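Local coordinates for AB hydrolase-1 domain-containing protein (Parabacteroides distasonis, PDB 4Q34), which is a putative esterase of the alpha/beta hydrolase family, probably hydrolysing ester bonds of a substrate not yet identified, at residues 186-200 with 233-247. Numbering follows the deposited sequence.
Sequences LLKTRNIKAIASYEP and VFMEYTKVPIVIYYG
Glu199 and Tyr246 meet at the carboxyl ends of two parallel strands, 192-198 and 242-246, whose axes approach to 4.7 Å at an angle of 8°. Five backbone hydrogen bonds define the pairing, running from Ile195 N to Pro241 O at one end to Glu199 N to Tyr245 O (2.7 Å) at the other. Beyond the last of them, the Glu199 carboxylate extends the pairing: CG stands anti to the carbonyl carbon (chi1 -59°) and the chain bends at chi2, bringing OE2 round to Gly247 N at 2.7 Å through its anti lone pair, while OE1 is bound by His298 ND1 and Arg117. An acid just after a central strand, bound to a histidine, is consistent with the acid–histidine part of an alpha/beta-hydrolase triad, so Glu199 is probably the acidic member. Glu199 CA lies over one face of the Tyr246 ring, 4.0 Å from the centroid, a CH-pi contact. The far end of that ring is tied down by a hydrogen bond from Tyr246 OH to Pro200 O (2.8 Å). Tyr198 and Tyr245 point the same way, planes 18° apart but slid so that the rings barely overlap; CE1 of Tyr198 comes 3.4 Å from CD2 of Tyr245.

The opposite end is looser: no hydrogen bond joins 186-187 to 233-240, the side-chain contacts are largely apolar, and Leu187 is exposed although Tyr237 is buried. Leu187 crosses Tyr237 at about a right angle, CD1 3.5 Å from its OH, which hydrogen-bonds to Trp183 O, and Leu186 meets Val240 tip to tip, CD1 to CG2 4.1 Å.

Within the central sheet, strand 192-198 also pairs with 170-175 and strand 242-246 with 283-287; helix 306-319 packs on Ala196, Tyr198 and Val243, and helix 257-277 on Ile244 and Tyr246.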
ATOM      1  N   LEU A 186      -9.073  12.709  17.974  1.00 16.88           N
ATOM      2  CA  LEU A 186     -10.325  13.200  18.505  1.00 17.57           C
ATOM      3  C   LEU A 186     -10.281  14.708  18.850  1.00 19.40           C
ATOM      4  O   LEU A 186     -11.279  15.427  18.721  1.00 21.14           O
ATOM      5  CB  LEU A 186     -10.758  12.351  19.725  1.00 18.95           C
ATOM      6  CG  LEU A 186     -12.155  12.649  20.295  1.00 18.81           C
ATOM      7  CD1 LEU A 186     -13.237  12.201  19.322  1.00 22.11           C
ATOM      8  CD2 LEU A 186     -12.384  11.953  21.635  1.00 20.31           C
ATOM      9  N   LEU A 187      -9.106  15.192  19.255  1.00 17.32           N
ATOM     10  CA  LEU A 187      -8.907  16.548  19.695  1.00 18.98           C
ATOM     11  C   LEU A 187      -8.699  17.490  18.528  1.00 19.76           C
ATOM     12  O   LEU A 187      -8.515  18.694  18.733  1.00 20.00           O
ATOM     13  CB  LEU A 187      -7.654  16.605  20.575  1.00 17.66           C
ATOM     14  CG  LEU A 187      -7.666  15.633  21.771  1.00 19.42           C
ATOM     15  CD1 LEU A 187      -6.385  15.874  22.549  1.00 19.61           C
ATOM     16  CD2 LEU A 187      -8.874  15.875  22.654  1.00 19.27           C
ATOM     17  N   LYS A 188      -8.733  16.955  17.301  1.00 21.59           N
ATOM     18  CA  LYS A 188      -8.356  17.685  16.085  1.00 22.58           C
ATOM     19  C   LYS A 188      -9.396  17.745  14.998  1.00 22.53           C
ATOM     20  O   LYS A 188      -9.144  18.341  13.958  1.00 23.04           O
ATOM     21  CB  LYS A 188      -7.148  16.997  15.426  1.00 25.56           C
ATOM     22  CG  LYS A 188      -5.941  17.033  16.275  1.00 26.80           C
ATOM     23  CD  LYS A 188      -4.770  16.411  15.549  1.00 23.78           C
ATOM     24  CE  LYS A 188      -3.601  16.678  16.432  1.00 25.36           C
ATOM     25  NZ  LYS A 188      -2.317  16.312  15.844  1.00 21.86           N
ATOM     26  N   THR A 189     -10.533  17.108  15.214  1.00 20.65           N
ATOM     27  CA  THR A 189     -11.591  17.085  14.225  1.00 20.17           C
ATOM     28  C   THR A 189     -12.919  16.984  14.948  1.00 22.15           C
ATOM     29  O   THR A 189     -12.982  16.426  16.041  1.00 23.25           O
ATOM     30  CB  THR A 189     -11.402  15.927  13.233  1.00 19.36           C
ATOM     31  OG1 THR A 189     -12.470  15.952  12.275  1.00 19.88           O
ATOM     32  CG2 THR A 189     -11.476  14.569  13.913  1.00 18.77           C
ATOM     33  N   ARG A 190     -13.958  17.560  14.332  0.50 20.74           N
ATOM     34  CA  ARG A 190     -15.345  17.414  14.753  0.50 22.81           C
ATOM     35  C   ARG A 190     -15.996  16.147  14.223  0.50 19.48           C
ATOM     36  O   ARG A 190     -17.044  15.732  14.714  0.50 20.16           O
ATOM     37  CB  ARG A 190     -16.164  18.624  14.265  0.50 24.55           C
ATOM     38  CG  ARG A 190     -15.929  19.904  15.045  0.50 29.89           C
ATOM     39  CD  ARG A 190     -16.742  19.969  16.340  0.50 33.30           C
ATOM     40  NE  ARG A 190     -18.149  20.284  16.105  0.50 33.67           N
ATOM     41  CZ  ARG A 190     -19.066  20.316  17.065  0.50 36.99           C
ATOM     42  NH1 ARG A 190     -18.720  20.058  18.319  0.50 38.12           N
ATOM     43  NH2 ARG A 190     -20.318  20.611  16.772  0.50 39.74           N
ATOM     44  N   ASN A 191     -15.350  15.505  13.254  1.00 19.61           N
ATOM     45  CA  ASN A 191     -15.974  14.477  12.443  1.00 18.16           C
ATOM     46  C   ASN A 191     -15.758  13.016  12.902  1.00 19.51           C
ATOM     47  O   ASN A 191     -16.037  12.083  12.148  1.00 21.83           O
ATOM     48  CB  ASN A 191     -15.536  14.642  11.021  1.00 18.42           C
ATOM     49  CG  ASN A 191     -16.319  15.734  10.313  1.00 21.25           C
ATOM     50  OD1 ASN A 191     -17.326  16.231  10.848  1.00 22.59           O
ATOM     51  ND2 ASN A 191     -15.931  16.056   9.090  1.00 25.19           N
ATOM     52  N   ILE A 192     -15.268  12.811  14.120  1.00 18.63           N
ATOM     53  CA  ILE A 192     -15.260  11.459  14.705  1.00 17.98           C
ATOM     54  C   ILE A 192     -16.515  11.269  15.540  1.00 20.11           C
ATOM     55  O   ILE A 192     -16.711  11.902  16.584  1.00 20.77           O
ATOM     56  CB  ILE A 192     -13.981  11.189  15.536  1.00 17.47           C
ATOM     57  CG1 ILE A 192     -12.807  11.014  14.592  1.00 16.81           C
ATOM     58  CG2 ILE A 192     -14.161   9.911  16.376  1.00 19.92           C
ATOM     59  CD1 ILE A 192     -11.458  11.177  15.255  1.00 17.20           C
ATOM     60  N   LYS A 193     -17.371  10.362  15.098  1.00 19.80           N
ATOM     61  CA  LYS A 193     -18.626  10.118  15.803  1.00 20.83           C
ATOM     62  C   LYS A 193     -18.478   9.105  16.968  1.00 18.66           C
ATOM     63  O   LYS A 193     -19.334   9.044  17.830  1.00 19.53           O
ATOM     64  CB  LYS A 193     -19.696   9.576  14.827  1.00 24.76           C
ATOM     65  CG  LYS A 193     -20.176  10.554  13.746  1.00 30.05           C
ATOM     66  CD  LYS A 193     -21.122  11.593  14.312  1.00 39.31           C
ATOM     67  CE  LYS A 193     -22.476  10.992  14.709  1.00 40.96           C
ATOM     68  NZ  LYS A 193     -23.407  12.100  15.069  1.00 41.39           N
ATOM     69  N   ALA A 194     -17.429   8.289  16.906  1.00 18.91           N
ATOM     70  CA  ALA A 194     -17.238   7.147  17.811  1.00 16.43           C
ATOM     71  C   ALA A 194     -15.904   6.543  17.508  1.00 16.79           C
ATOM     72  O   ALA A 194     -15.357   6.690  16.403  1.00 17.25           O
ATOM     73  CB  ALA A 194     -18.344   6.094  17.678  1.00 17.53           C
ATOM     74  N   ILE A 195     -15.383   5.837  18.496  1.00 17.82           N
ATOM     75  CA  ILE A 195     -14.096   5.158  18.347  1.00 15.13           C
ATOM     76  C   ILE A 195     -14.234   3.751  18.913  1.00 17.80           C
ATOM     77  O   ILE A 195     -14.682   3.621  20.055  1.00 17.22           O
ATOM     78  CB  ILE A 195     -12.961   5.852  19.111  1.00 17.98           C
ATOM     79  CG1 ILE A 195     -12.745   7.280  18.635  1.00 18.39           C
ATOM     80  CG2 ILE A 195     -11.672   5.053  18.978  1.00 18.92           C
ATOM     81  CD1 ILE A 195     -11.832   8.105  19.519  1.00 20.22           C
ATOM     82  N   ALA A 196     -13.851   2.760  18.107  1.00 16.73           N
ATOM     83  CA  ALA A 196     -13.664   1.385  18.562  1.00 17.45           C
ATOM     84  C   ALA A 196     -12.186   1.066  18.454  1.00 17.78           C
ATOM     85  O   ALA A 196     -11.598   1.211  17.370  1.00 17.94           O
ATOM     86  CB  ALA A 196     -14.457   0.400  17.712  1.00 17.25           C
ATOM     87  N   SER A 197     -11.606   0.559  19.528  1.00 16.04           N
ATOM     88  CA  SER A 197     -10.188   0.257  19.539  1.00 16.51           C
ATOM     89  C   SER A 197      -9.903  -1.168  19.967  1.00 18.84           C
ATOM     90  O   SER A 197     -10.386  -1.618  21.041  1.00 18.62           O
ATOM     91  CB  SER A 197      -9.430   1.252  20.433  1.00 17.68           C
ATOM     92  OG  SER A 197      -8.027   1.116  20.271  1.00 18.96           O
ATOM     93  N   TYR A 198      -9.100  -1.859  19.153  1.00 15.73           N
ATOM     94  CA  TYR A 198      -8.649  -3.202  19.464  1.00 15.34           C
ATOM     95  C   TYR A 198      -7.285  -3.137  20.158  1.00 15.10           C
ATOM     96  O   TYR A 198      -6.318  -2.587  19.588  1.00 17.68           O
ATOM     97  CB  TYR A 198      -8.554  -4.100  18.211  1.00 15.62           C
ATOM     98  CG  TYR A 198      -9.920  -4.398  17.675  1.00 15.98           C
ATOM     99  CD1 TYR A 198     -10.669  -5.463  18.162  1.00 18.64           C
ATOM    100  CD2 TYR A 198     -10.498  -3.542  16.792  1.00 16.09           C
ATOM    101  CE1 TYR A 198     -11.965  -5.675  17.744  1.00 17.06           C
ATOM    102  CE2 TYR A 198     -11.782  -3.724  16.341  1.00 16.64           C
ATOM    103  CZ  TYR A 198     -12.525  -4.813  16.816  1.00 16.37           C
ATOM    104  OH  TYR A 198     -13.826  -5.016  16.407  1.00 17.96           O
ATOM    105  N   GLU A 199      -7.231  -3.625  21.391  1.00 16.20           N
ATOM    106  CA  GLU A 199      -5.982  -3.693  22.153  1.00 16.96           C
ATOM    107  C   GLU A 199      -5.124  -2.426  22.051  1.00 18.65           C
ATOM    108  O   GLU A 199      -3.961  -2.492  21.669  1.00 16.58           O
ATOM    109  CB  GLU A 199      -5.144  -4.913  21.756  1.00 18.55           C
ATOM    110  CG  GLU A 199      -5.917  -6.209  21.976  1.00 20.11           C
ATOM    111  CD  GLU A 199      -5.131  -7.322  22.631  1.00 19.97           C
ATOM    112  OE1 GLU A 199      -3.880  -7.270  22.634  1.00 19.48           O
ATOM    113  OE2 GLU A 199      -5.773  -8.297  23.132  1.00 19.44           O
ATOM    114  N   PRO A 200      -5.694  -1.272  22.419  1.00 18.39           N
ATOM    115  CA  PRO A 200      -4.895  -0.057  22.442  1.00 18.15           C
ATOM    116  C   PRO A 200      -3.705  -0.150  23.394  1.00 19.20           C
ATOM    117  O   PRO A 200      -3.721  -0.860  24.384  1.00 19.87           O
ATOM    118  CB  PRO A 200      -5.886   1.031  22.909  1.00 18.30           C
ATOM    119  CG  PRO A 200      -6.956   0.284  23.614  1.00 18.21           C
ATOM    120  CD  PRO A 200      -7.052  -1.037  22.895  1.00 18.86           C
ATOM    121  N   VAL A 233      -9.394  18.832  28.456  1.00 21.52           N
ATOM    122  CA  VAL A 233      -9.012  17.912  27.406  1.00 19.73           C
ATOM    123  C   VAL A 233      -9.538  16.500  27.747  1.00 19.54           C
ATOM    124  O   VAL A 233     -10.109  15.825  26.897  1.00 19.63           O
ATOM    125  CB  VAL A 233      -7.495  17.939  27.185  1.00 21.18           C
ATOM    126  CG1 VAL A 233      -7.077  16.873  26.209  1.00 21.13           C
ATOM    127  CG2 VAL A 233      -7.087  19.315  26.668  1.00 23.36           C
ATOM    128  N   PHE A 234      -9.360  16.105  28.994  1.00 19.46           N
ATOM    129  CA  PHE A 234      -9.902  14.812  29.459  1.00 19.69           C
ATOM    130  C   PHE A 234     -11.393  14.733  29.181  1.00 20.80           C
ATOM    131  O   PHE A 234     -11.868  13.695  28.715  1.00 20.95           O
ATOM    132  CB  PHE A 234      -9.612  14.618  30.937  1.00 19.18           C
ATOM    133  CG  PHE A 234     -10.070  13.276  31.476  1.00 19.69           C
ATOM    134  CD1 PHE A 234      -9.436  12.107  31.058  1.00 19.55           C
ATOM    135  CD2 PHE A 234     -11.120  13.194  32.393  1.00 21.89           C
ATOM    136  CE1 PHE A 234      -9.814  10.879  31.557  1.00 20.56           C
ATOM    137  CE2 PHE A 234     -11.520  11.940  32.895  1.00 21.91           C
ATOM    138  CZ  PHE A 234     -10.859  10.805  32.472  1.00 21.43           C
HETATM  139  N   MSE A 235     -12.115  15.839  29.406  1.00 20.34           N
HETATM  140  CA  MSE A 235     -13.574  15.849  29.175  1.00 24.18           C
HETATM  141  C   MSE A 235     -13.943  15.612  27.735  1.00 22.96           C
HETATM  142  O   MSE A 235     -15.078  15.203  27.444  1.00 20.50           O
HETATM  143  CB  MSE A 235     -14.246  17.155  29.639  1.00 25.76           C
HETATM  144  CG  MSE A 235     -14.123  17.366  31.137  1.00 35.10           C
HETATM  145 SE   MSE A 235     -15.118  16.013  32.213  0.75 52.15          SE
HETATM  146  CE  MSE A 235     -16.876  16.266  31.329  1.00 43.89           C
ATOM    147  N   GLU A 236     -13.029  15.874  26.794  1.00 22.70           N
ATOM    148  CA  GLU A 236     -13.343  15.603  25.385  1.00 23.49           C
ATOM    149  C   GLU A 236     -13.626  14.131  25.127  1.00 21.76           C
ATOM    150  O   GLU A 236     -14.433  13.820  24.260  1.00 22.81           O
ATOM    151  CB  GLU A 236     -12.272  16.136  24.395  1.00 25.85           C
ATOM    152  CG  GLU A 236     -11.775  17.561  24.616  1.00 36.88           C
ATOM    153  CD  GLU A 236     -12.737  18.663  24.225  1.00 46.69           C
ATOM    154  OE1 GLU A 236     -13.863  18.347  23.762  1.00 41.86           O
ATOM    155  OE2 GLU A 236     -12.341  19.857  24.394  1.00 53.71           O
ATOM    156  N   TYR A 237     -13.065  13.210  25.941  1.00 18.11           N
ATOM    157  CA  TYR A 237     -13.255  11.788  25.732  1.00 18.29           C
ATOM    158  C   TYR A 237     -14.612  11.277  26.266  1.00 19.18           C
ATOM    159  O   TYR A 237     -14.894  10.094  26.167  1.00 23.04           O
ATOM    160  CB  TYR A 237     -12.087  10.996  26.350  1.00 19.03           C
ATOM    161  CG  TYR A 237     -10.787  11.426  25.684  1.00 17.63           C
ATOM    162  CD1 TYR A 237     -10.441  10.931  24.451  1.00 16.92           C
ATOM    163  CD2 TYR A 237      -9.926  12.323  26.288  1.00 21.43           C
ATOM    164  CE1 TYR A 237      -9.295  11.371  23.779  1.00 18.98           C
ATOM    165  CE2 TYR A 237      -8.781  12.744  25.650  1.00 19.63           C
ATOM    166  CZ  TYR A 237      -8.466  12.272  24.398  1.00 19.35           C
ATOM    167  OH  TYR A 237      -7.284  12.684  23.784  1.00 21.75           O
ATOM    168  N   THR A 238     -15.409  12.187  26.855  1.00 19.95           N
ATOM    169  CA  THR A 238     -16.748  11.878  27.306  1.00 19.35           C
ATOM    170  C   THR A 238     -17.762  12.113  26.218  1.00 20.98           C
ATOM    171  O   THR A 238     -18.933  11.836  26.446  1.00 22.92           O
ATOM    172  CB  THR A 238     -17.211  12.701  28.542  1.00 21.07           C
ATOM    173  OG1 THR A 238     -17.406  14.089  28.189  1.00 19.14           O
ATOM    174  CG2 THR A 238     -16.238  12.562  29.726  1.00 19.61           C
ATOM    175  N   LYS A 239     -17.343  12.698  25.100  1.00 20.09           N
ATOM    176  CA  LYS A 239     -18.290  13.296  24.154  1.00 22.90           C
ATOM    177  C   LYS A 239     -18.714  12.374  23.001  1.00 23.22           C
ATOM    178  O   LYS A 239     -19.632  12.719  22.276  1.00 21.44           O
ATOM    179  CB  LYS A 239     -17.686  14.595  23.606  1.00 22.68           C
ATOM    180  CG  LYS A 239     -17.621  15.691  24.688  1.00 25.94           C
ATOM    181  CD  LYS A 239     -16.966  16.949  24.160  1.00 35.59           C
ATOM    182  CE  LYS A 239     -16.709  17.936  25.289  1.00 41.78           C
ATOM    183  NZ  LYS A 239     -16.152  19.203  24.755  1.00 40.69           N
ATOM    184  N   VAL A 240     -18.062  11.226  22.844  1.00 20.47           N
ATOM    185  CA  VAL A 240     -18.433  10.238  21.816  1.00 19.32           C
ATOM    186  C   VAL A 240     -18.389   8.862  22.437  1.00 18.93           C
ATOM    187  O   VAL A 240     -17.610   8.602  23.380  1.00 19.28           O
ATOM    188  CB  VAL A 240     -17.482  10.251  20.604  1.00 19.66           C
ATOM    189  CG1 VAL A 240     -17.461  11.623  19.974  1.00 22.15           C
ATOM    190  CG2 VAL A 240     -16.073   9.830  21.007  1.00 19.88           C
ATOM    191  N   PRO A 241     -19.203   7.953  21.915  1.00 19.35           N
ATOM    192  CA  PRO A 241     -19.075   6.586  22.408  1.00 18.45           C
ATOM    193  C   PRO A 241     -17.757   5.930  22.042  1.00 17.13           C
ATOM    194  O   PRO A 241     -17.254   6.078  20.921  1.00 16.86           O
ATOM    195  CB  PRO A 241     -20.223   5.814  21.721  1.00 21.31           C
ATOM    196  CG  PRO A 241     -20.879   6.756  20.824  1.00 23.85           C
ATOM    197  CD  PRO A 241     -20.231   8.113  20.870  1.00 19.54           C
ATOM    198  N   ILE A 242     -17.174   5.215  23.014  1.00 17.08           N
ATOM    199  CA  ILE A 242     -15.935   4.510  22.809  1.00 17.03           C
ATOM    200  C   ILE A 242     -16.080   3.065  23.291  1.00 16.18           C
ATOM    201  O   ILE A 242     -16.669   2.833  24.341  1.00 19.47           O
ATOM    202  CB  ILE A 242     -14.796   5.193  23.584  1.00 16.22           C
ATOM    203  CG1 ILE A 242     -14.586   6.618  23.069  1.00 17.68           C
ATOM    204  CG2 ILE A 242     -13.508   4.399  23.493  1.00 19.59           C
ATOM    205  CD1 ILE A 242     -13.624   7.466  23.877  1.00 16.71           C
ATOM    206  N   VAL A 243     -15.596   2.132  22.470  1.00 17.02           N
ATOM    207  CA  VAL A 243     -15.497   0.716  22.875  1.00 15.75           C
ATOM    208  C   VAL A 243     -14.038   0.258  22.697  1.00 18.61           C
ATOM    209  O   VAL A 243     -13.372   0.626  21.763  1.00 17.65           O
ATOM    210  CB  VAL A 243     -16.545  -0.200  22.156  1.00 16.42           C
ATOM    211  CG1 VAL A 243     -16.266  -0.294  20.652  1.00 17.09           C
ATOM    212  CG2 VAL A 243     -16.538  -1.612  22.736  1.00 14.94           C
ATOM    213  N   ILE A 244     -13.581  -0.573  23.623  1.00 17.10           N
ATOM    214  CA  ILE A 244     -12.226  -1.094  23.646  1.00 18.64           C
ATOM    215  C   ILE A 244     -12.320  -2.606  23.809  1.00 19.07           C
ATOM    216  O   ILE A 244     -13.047  -3.058  24.693  1.00 18.71           O
ATOM    217  CB  ILE A 244     -11.456  -0.467  24.807  1.00 19.88           C
ATOM    218  CG1 ILE A 244     -11.218   1.029  24.518  1.00 24.31           C
ATOM    219  CG2 ILE A 244     -10.106  -1.141  25.003  1.00 20.64           C
ATOM    220  CD1 ILE A 244     -10.935   1.826  25.766  1.00 30.14           C
ATOM    221  N   TYR A 245     -11.610  -3.362  22.949  1.00 18.19           N
ATOM    222  CA  TYR A 245     -11.599  -4.834  22.996  1.00 18.46           C
ATOM    223  C   TYR A 245     -10.210  -5.374  23.315  1.00 19.61           C
ATOM    224  O   TYR A 245      -9.214  -4.911  22.758  1.00 19.61           O
ATOM    225  CB  TYR A 245     -12.068  -5.457  21.670  1.00 17.83           C
ATOM    226  CG  TYR A 245     -13.436  -5.050  21.218  1.00 19.04           C
ATOM    227  CD1 TYR A 245     -14.570  -5.676  21.700  1.00 20.18           C
ATOM    228  CD2 TYR A 245     -13.599  -4.031  20.284  1.00 20.36           C
ATOM    229  CE1 TYR A 245     -15.849  -5.295  21.295  1.00 20.20           C
ATOM    230  CE2 TYR A 245     -14.863  -3.669  19.843  1.00 19.62           C
ATOM    231  CZ  TYR A 245     -15.986  -4.290  20.367  1.00 19.52           C
ATOM    232  OH  TYR A 245     -17.234  -3.910  19.908  1.00 22.49           O
ATOM    233  N   TYR A 246     -10.135  -6.346  24.228  1.00 17.81           N
ATOM    234  CA  TYR A 246      -8.926  -7.107  24.477  1.00 19.23           C
ATOM    235  C   TYR A 246      -9.204  -8.587  24.318  1.00 19.63           C
ATOM    236  O   TYR A 246     -10.250  -9.099  24.748  1.00 20.04           O
ATOM    237  CB  TYR A 246      -8.310  -6.839  25.892  1.00 22.99           C
ATOM    238  CG  TYR A 246      -7.600  -5.513  25.976  1.00 20.50           C
ATOM    239  CD1 TYR A 246      -6.267  -5.396  25.635  1.00 22.50           C
ATOM    240  CD2 TYR A 246      -8.277  -4.370  26.361  1.00 20.72           C
ATOM    241  CE1 TYR A 246      -5.628  -4.153  25.659  1.00 21.43           C
ATOM    242  CE2 TYR A 246      -7.642  -3.123  26.379  1.00 21.69           C
ATOM    243  CZ  TYR A 246      -6.344  -3.024  26.029  1.00 20.06           C
ATOM    244  OH  TYR A 246      -5.727  -1.787  26.049  1.00 22.50           O
ATOM    245  N   GLY A 247      -8.239  -9.286  23.748  1.00 20.08           N
ATOM    246  CA  GLY A 247      -8.327 -10.734  23.585  1.00 19.84           C
ATOM    247  C   GLY A 247      -7.881 -11.551  24.798  1.00 20.78           C
ATOM    248  O   GLY A 247      -7.972 -11.107  25.951  1.00 21.26           O
TER